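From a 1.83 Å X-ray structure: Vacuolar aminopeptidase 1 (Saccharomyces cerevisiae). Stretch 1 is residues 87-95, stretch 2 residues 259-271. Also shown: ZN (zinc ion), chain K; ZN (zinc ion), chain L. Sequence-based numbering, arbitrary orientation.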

# COMPACT_ATOMS: atom_id res chain seq x y z
N VAL D 87 -20.57 33.00 -41.36
CA VAL D 87 -20.09 31.62 -41.41
C VAL D 87 -20.62 30.64 -40.37
O VAL D 87 -20.82 31.00 -39.21
CB VAL D 87 -18.55 31.58 -41.26
CG1 VAL D 87 -18.05 30.14 -41.40
CG2 VAL D 87 -17.88 32.50 -42.27
N ILE D 88 -20.82 29.40 -40.80
CA ILE D 88 -21.18 28.34 -39.87
C ILE D 88 -20.17 27.24 -40.16
O ILE D 88 -20.08 26.74 -41.28
CB ILE D 88 -22.60 27.75 -40.07
CG1 ILE D 88 -23.67 28.79 -39.76
CG2 ILE D 88 -22.78 26.56 -39.11
CD1 ILE D 88 -25.09 28.25 -39.83
N GLY D 89 -19.38 26.89 -39.15
CA GLY D 89 -18.39 25.84 -39.33
C GLY D 89 -18.71 24.65 -38.46
O GLY D 89 -18.96 24.80 -37.27
N SER D 90 -18.72 23.45 -39.05
CA SER D 90 -19.01 22.23 -38.31
C SER D 90 -18.11 21.11 -38.81
O SER D 90 -17.41 21.27 -39.82
CB SER D 90 -20.48 21.82 -38.52
OG SER D 90 -21.36 22.82 -38.06
N HIS D 91 -18.09 19.98 -38.11
CA HIS D 91 -17.26 18.88 -38.57
C HIS D 91 -18.10 17.68 -38.97
O HIS D 91 -19.12 17.38 -38.35
CB HIS D 91 -16.18 18.52 -37.53
CG HIS D 91 -16.69 17.90 -36.26
ND1 HIS D 91 -16.82 16.54 -36.10
CD2 HIS D 91 -17.01 18.45 -35.07
CE1 HIS D 91 -17.19 16.27 -34.86
NE2 HIS D 91 -17.31 17.42 -34.21
N VAL D 92 -17.69 17.02 -40.05
CA VAL D 92 -18.42 15.87 -40.56
C VAL D 92 -17.79 14.53 -40.22
O VAL D 92 -18.36 13.49 -40.54
CB VAL D 92 -18.62 15.96 -42.08
CG1 VAL D 92 -19.69 16.99 -42.40
CG2 VAL D 92 -17.31 16.34 -42.76
N ASP D 93 -16.62 14.54 -39.59
CA ASP D 93 -16.02 13.27 -39.20
C ASP D 93 -16.68 12.89 -37.88
O ASP D 93 -17.12 13.76 -37.13
CB ASP D 93 -14.50 13.40 -39.01
CG ASP D 93 -14.11 14.37 -37.91
OD1 ASP D 93 -13.26 14.00 -37.06
OD2 ASP D 93 -14.62 15.51 -37.90
N ALA D 94 -16.77 11.59 -37.61
CA ALA D 94 -17.36 11.11 -36.37
C ALA D 94 -16.52 9.94 -35.88
O ALA D 94 -15.83 9.30 -36.66
CB ALA D 94 -18.79 10.67 -36.59
N LEU D 95 -16.58 9.67 -34.58
CA LEU D 95 -15.82 8.55 -34.03
C LEU D 95 -16.18 7.30 -34.82
O LEU D 95 -17.36 7.06 -35.11
CB LEU D 95 -16.15 8.34 -32.55
CG LEU D 95 -15.12 8.90 -31.56
CD1 LEU D 95 -14.99 10.41 -31.76
CD2 LEU D 95 -15.55 8.57 -30.14
N PRO D 259 -26.83 6.99 -34.36
CA PRO D 259 -25.38 7.00 -34.25
C PRO D 259 -24.77 8.21 -34.94
O PRO D 259 -25.42 8.87 -35.76
CB PRO D 259 -24.98 5.71 -34.94
CG PRO D 259 -25.97 5.67 -36.09
CD PRO D 259 -27.27 6.03 -35.39
N ARG D 260 -23.53 8.51 -34.57
CA ARG D 260 -22.76 9.59 -35.18
C ARG D 260 -23.39 10.99 -35.18
O ARG D 260 -23.24 11.73 -36.15
CB ARG D 260 -22.41 9.14 -36.61
CG ARG D 260 -21.83 7.71 -36.66
CD ARG D 260 -21.56 7.19 -38.08
NE ARG D 260 -22.78 6.94 -38.86
CZ ARG D 260 -23.49 5.82 -38.84
NH1 ARG D 260 -24.58 5.71 -39.60
NH2 ARG D 260 -23.12 4.79 -38.08
N LEU D 261 -24.07 11.35 -34.09
CA LEU D 261 -24.69 12.67 -33.98
C LEU D 261 -23.63 13.78 -33.94
O LEU D 261 -23.82 14.86 -34.48
CB LEU D 261 -25.58 12.75 -32.73
CG LEU D 261 -26.83 11.86 -32.67
CD1 LEU D 261 -27.63 12.22 -31.43
CD2 LEU D 261 -27.68 12.06 -33.92
N ASP D 262 -22.52 13.51 -33.27
CA ASP D 262 -21.42 14.46 -33.17
C ASP D 262 -20.51 14.26 -34.39
O ASP D 262 -19.86 13.22 -34.49
CB ASP D 262 -20.63 14.14 -31.88
CG ASP D 262 -19.42 15.03 -31.67
OD1 ASP D 262 -19.21 15.98 -32.44
OD2 ASP D 262 -18.69 14.81 -30.68
N ASP D 263 -20.47 15.20 -35.34
CA ASP D 263 -21.21 16.47 -35.34
C ASP D 263 -22.09 16.57 -36.61
O ASP D 263 -22.33 17.66 -37.13
CB ASP D 263 -20.19 17.62 -35.27
CG ASP D 263 -20.82 19.01 -35.18
OD1 ASP D 263 -21.90 19.14 -34.56
OD2 ASP D 263 -20.24 19.98 -35.70
N ARG D 264 -22.58 15.44 -37.10
CA ARG D 264 -23.40 15.45 -38.31
C ARG D 264 -24.77 16.04 -38.00
O ARG D 264 -25.52 16.43 -38.91
CB ARG D 264 -23.50 14.02 -38.87
CG ARG D 264 -22.16 13.58 -39.46
CD ARG D 264 -22.00 12.09 -39.68
NE ARG D 264 -20.61 11.83 -40.08
CZ ARG D 264 -20.11 10.64 -40.40
NH1 ARG D 264 -20.89 9.57 -40.36
NH2 ARG D 264 -18.83 10.52 -40.73
N LEU D 265 -25.11 16.12 -36.72
CA LEU D 265 -26.38 16.71 -36.30
C LEU D 265 -26.35 18.21 -36.66
O LEU D 265 -27.27 18.73 -37.30
CB LEU D 265 -26.59 16.52 -34.79
CG LEU D 265 -27.80 17.17 -34.11
CD1 LEU D 265 -29.09 16.79 -34.84
CD2 LEU D 265 -27.84 16.70 -32.66
N CYS D 266 -25.30 18.90 -36.23
CA CYS D 266 -25.15 20.32 -36.53
C CYS D 266 -24.84 20.53 -38.01
O CYS D 266 -25.31 21.49 -38.62
CB CYS D 266 -24.04 20.96 -35.70
SG CYS D 266 -24.48 21.30 -33.99
N SER D 267 -24.04 19.64 -38.59
CA SER D 267 -23.68 19.76 -40.00
C SER D 267 -24.93 19.71 -40.87
O SER D 267 -25.10 20.54 -41.76
CB SER D 267 -22.71 18.65 -40.41
OG SER D 267 -21.45 18.85 -39.80
N PHE D 268 -25.80 18.74 -40.60
CA PHE D 268 -27.04 18.58 -41.36
C PHE D 268 -27.95 19.80 -41.17
O PHE D 268 -28.44 20.37 -42.14
CB PHE D 268 -27.78 17.32 -40.90
CG PHE D 268 -29.06 17.05 -41.64
CD1 PHE D 268 -29.06 16.37 -42.85
CD2 PHE D 268 -30.28 17.47 -41.11
CE1 PHE D 268 -30.25 16.10 -43.53
CE2 PHE D 268 -31.48 17.21 -41.77
CZ PHE D 268 -31.47 16.52 -42.99
N ALA D 269 -28.16 20.19 -39.92
CA ALA D 269 -29.00 21.33 -39.62
C ALA D 269 -28.48 22.61 -40.28
O ALA D 269 -29.26 23.40 -40.81
CB ALA D 269 -29.11 21.53 -38.10
N ALA D 270 -27.17 22.81 -40.24
CA ALA D 270 -26.58 24.00 -40.85
C ALA D 270 -26.72 24.00 -42.37
O ALA D 270 -27.06 25.03 -42.97
CB ALA D 270 -25.11 24.12 -40.46
N MET D 271 -26.47 22.86 -43.01
CA MET D 271 -26.58 22.77 -44.46
C MET D 271 -28.02 22.94 -44.94
O MET D 271 -28.27 23.62 -45.94
CB MET D 271 -26.03 21.44 -44.98
CG MET D 271 -24.52 21.34 -45.03
SD MET D 271 -23.72 22.66 -46.00
CE MET D 271 -24.65 22.65 -47.45
ZN ZN K . -17.96 17.50 -32.17
ZN ZN L . -16.68 14.75 -30.73
O HOH W 1 -18.02 11.79 -33.11
O HOH W 2 -18.79 17.84 -29.92
O HOH W 3 -16.25 16.70 -31.39

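Where His91 meets Asp262, the contact between the two stretches is held by zinc. His91 NE2 and Asp262 OD1 lie 3.0 Å apart without hydrogen bonding, because both bind the chain K zinc: His91 NE2 lies 2.1 Å from that ZN. Asp262 OD1 lies 2.0 Å from the chain K ZN. A carboxylate suits this place because its second oxygen, Asp262 OD2, reaches the chain L ZN at 2.0 Å; water 3 also joins the two metals.

An imidazole suits its place because one nitrogen binds metal while the other donates: His91 ND1 to Asp93 O (3.0 Å) and weakly to Asp93 OD2 (3.0 Å). Asp263 CB sits over one face, 3.2 Å from the centroid of the His91 ring, while Asp263 OD2 accepts from the backbone His91 N at 3.2 Å. The peptide bond between Asp262 and Asp263 is cis.

Arginine suits this place on the helix because one edge of its guanidinium carries two donors for Val92 O, just after the strand: Arg264 NE at 2.8 Å and Arg264 NH2 at 3.0 Å. The small Ala94 CB lies over one face. Ser90 OG is hydrogen-bonded elsewhere in the structure; Ser267 OG lies 3.1 Å from both His91 O and Asp263 O, its one proton unassigned. Water 1 accepts from Leu95 N (3.0 Å) and donates to Asp262 O (2.7 Å). Ile88 CG2 packs against Ala270 CB at 3.6 Å, needing no polar partner.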